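Local coordinates for putative Lipoprotein (Shewanella oneidensis, PDB 3U24), which is of unknown function but binds zinc and calcium ions and belongs to a family related to the MA-clan metallopeptidases, at residues D272-E277 with W468-I473. Numbering follows the deposited sequence. Where two conformers were deposited one is given.
Sequences DRVQGE and WNLRVI. With ZN (zinc ion), chain L.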
loop_
_atom_site.group_PDB
_atom_site.type_symbol
_atom_site.label_atom_id
_atom_site.label_comp_id
_atom_site.label_asym_id
_atom_site.label_seq_id
_atom_site.Cartn_x
_atom_site.Cartn_y
_atom_site.Cartn_z
ATOM N N ASP A 272 24.048 4.934 6.230
ATOM C CA ASP A 272 25.357 4.951 6.883
ATOM C C ASP A 272 25.294 4.990 8.409
ATOM O O ASP A 272 26.022 4.241 9.051
ATOM C CB ASP A 272 26.247 6.097 6.344
ATOM C CG ASP A 272 26.576 5.937 4.843
ATOM O OD1 ASP A 272 26.573 4.790 4.342
ATOM O OD2 ASP A 272 26.870 6.952 4.161
ATOM N N ARG A 273 24.450 5.849 8.967
ATOM C CA ARG A 273 24.313 5.959 10.423
ATOM C C ARG A 273 23.883 4.599 11.017
ATOM O O ARG A 273 24.487 4.109 11.977
ATOM C CB ARG A 273 23.296 7.075 10.813
ATOM C CG ARG A 273 22.854 7.079 12.299
ATOM C CD ARG A 273 21.682 8.023 12.691
ATOM N NE ARG A 273 20.363 7.612 12.154
ATOM C CZ ARG A 273 19.586 6.638 12.632
ATOM N NH1 ARG A 273 18.436 6.379 12.002
ATOM N NH2 ARG A 273 19.952 5.931 13.713
ATOM N N VAL A 274 22.863 3.986 10.413
ATOM C CA VAL A 274 22.300 2.721 10.900
ATOM C C VAL A 274 23.353 1.596 10.846
ATOM O O VAL A 274 23.607 0.959 11.856
ATOM C CB VAL A 274 20.981 2.328 10.165
ATOM C CG1 VAL A 274 20.633 0.866 10.435
ATOM C CG2 VAL A 274 19.813 3.257 10.568
ATOM N N GLN A 275 24.009 1.422 9.697
ATOM C CA GLN A 275 25.086 0.431 9.542
ATOM C C GLN A 275 26.232 0.617 10.556
ATOM O O GLN A 275 26.735 -0.355 11.100
ATOM C CB GLN A 275 25.646 0.422 8.109
ATOM C CG GLN A 275 24.680 -0.131 7.052
ATOM C CD GLN A 275 25.191 0.003 5.621
ATOM O OE1 GLN A 275 26.068 0.798 5.341
ATOM N NE2 GLN A 275 24.632 -0.767 4.716
ATOM N N GLY A 276 26.601 1.864 10.830
ATOM C CA GLY A 276 27.620 2.185 11.831
ATOM C C GLY A 276 27.194 1.732 13.213
ATOM O O GLY A 276 28.004 1.150 13.932
ATOM N N GLU A 277 25.933 1.987 13.592
ATOM C CA GLU A 277 25.440 1.504 14.881
ATOM C C GLU A 277 25.407 -0.025 14.949
ATOM O O GLU A 277 25.795 -0.614 15.969
ATOM C CB GLU A 277 24.067 2.063 15.201
ATOM C CG GLU A 277 24.120 3.576 15.411
ATOM C CD GLU A 277 25.112 3.980 16.483
ATOM O OE1 GLU A 277 24.907 3.563 17.636
ATOM O OE2 GLU A 277 26.115 4.670 16.160
ATOM N N TRP A 468 15.724 -4.325 10.169
ATOM C CA TRP A 468 14.366 -3.985 9.774
ATOM C C TRP A 468 14.246 -2.566 9.268
ATOM O O TRP A 468 13.670 -2.324 8.227
ATOM C CB TRP A 468 13.490 -4.218 10.989
ATOM C CG TRP A 468 12.008 -4.275 10.803
ATOM C CD1 TRP A 468 11.073 -3.308 11.180
ATOM C CD2 TRP A 468 11.211 -5.401 10.309
ATOM N NE1 TRP A 468 9.788 -3.747 10.925
ATOM C CE2 TRP A 468 9.804 -4.983 10.404
ATOM C CE3 TRP A 468 11.511 -6.655 9.789
ATOM C CZ2 TRP A 468 8.767 -5.796 9.998
ATOM C CZ3 TRP A 468 10.452 -7.466 9.378
ATOM C CH2 TRP A 468 9.112 -7.046 9.489
ATOM N N ASN A 469 14.835 -1.613 9.962
ATOM C CA ASN A 469 14.838 -0.235 9.490
ATOM C C ASN A 469 15.526 -0.095 8.139
ATOM O O ASN A 469 15.078 0.695 7.286
ATOM C CB ASN A 469 15.543 0.661 10.521
ATOM C CG ASN A 469 15.134 2.130 10.443
ATOM O OD1 ASN A 469 15.982 2.986 10.559
ATOM N ND2 ASN A 469 13.838 2.421 10.294
ATOM N N LEU A 470 16.617 -0.836 7.926
ATOM C CA LEU A 470 17.295 -0.790 6.624
ATOM C C LEU A 470 16.381 -1.151 5.433
ATOM O O LEU A 470 16.534 -0.601 4.343
ATOM C CB LEU A 470 18.558 -1.662 6.604
ATOM C CG LEU A 470 19.772 -1.067 7.324
ATOM C CD1 LEU A 470 20.880 -2.106 7.424
ATOM C CD2 LEU A 470 20.264 0.195 6.607
ATOM N N ARG A 471 15.419 -2.037 5.640
ATOM C CA ARG A 471 14.435 -2.373 4.591
ATOM C C ARG A 471 13.762 -1.091 4.058
ATOM O O ARG A 471 13.596 -0.876 2.847
ATOM C CB ARG A 471 13.360 -3.281 5.208
ATOM C CG ARG A 471 12.750 -4.382 4.346
ATOM C CD ARG A 471 12.021 -5.411 5.253
ATOM N NE ARG A 471 10.591 -5.098 5.480
ATOM C CZ ARG A 471 10.070 -4.285 6.425
ATOM N NH1 ARG A 471 8.742 -4.109 6.472
ATOM N NH2 ARG A 471 10.828 -3.631 7.324
ATOM N N VAL A 472 13.342 -0.258 5.003
ATOM C CA VAL A 472 12.577 0.930 4.699
ATOM C C VAL A 472 13.460 1.988 4.014
ATOM O O VAL A 472 13.084 2.551 2.984
ATOM C CB VAL A 472 11.916 1.428 6.005
ATOM C CG1 VAL A 472 11.410 2.816 5.850
ATOM C CG2 VAL A 472 10.795 0.444 6.357
ATOM N N ILE A 473 14.655 2.174 4.546
ATOM C CA ILE A 473 15.644 3.086 3.983
ATOM C C ILE A 473 16.033 2.633 2.553
ATOM O O ILE A 473 15.954 3.433 1.588
ATOM C CB ILE A 473 16.900 3.189 4.898
ATOM C CG1 ILE A 473 16.506 3.716 6.311
ATOM C CG2 ILE A 473 17.950 4.086 4.274
ATOM C CD1 ILE A 473 17.624 3.615 7.352
HETATM ZN ZN ZN L . 27.199 5.934 2.098
HETATM O O HOH W 1 27.023 7.118 0.158
HETATM O O HOH W 2 27.834 4.203 2.328
HETATM O O HOH W 3 25.563 5.532 1.777
#
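Two long helices of the mostly helical DUF885 fold, 260-289 and 459-485, pack antiparallel where Val274 meets Leu470, Asn469 and Ile473. Their local axes approach to 10.4 Å, with 163° between their directions, and Val274 directs both methyls into the interface. Val274 CG1, anti to the backbone N (chi1 165°), lies 3.8 Å from Leu470 CG and almost as near Leu470 CD2, as the two side chains slide past each other in opposite directions. Val274 CG2, anti to the carbonyl carbon, meets Ile473 CD1 tip to tip at 3.9 Å and lies 3.8 Å from Asn469 OD1. Leu470 also reaches Gln275, its CD1 lying 4.3 Å from CG of that residue, while the amide NE2 of Gln275 is hydrogen-bonded to Glu499. Within this largely apolar helix-helix interface, Ile473 extends the packing to Ala267 and Lys271, earlier on helix 260-289, and helix 523-542 adds Tyr528 against Asn469. At the more open margin, in one of its two conformers, the guanidinium of Arg273 has Val274 CG2 3.5 Å above its plane, offset toward the rim. Asp272 points away from helix 459-485 and grips a zinc ion through both carboxylate oxygens, with OD2 at 2.3 Å and OD1 at 2.6 Å; three modelled waters also coordinate the metal, two of them implausibly close, so the details of the sphere are doubtful.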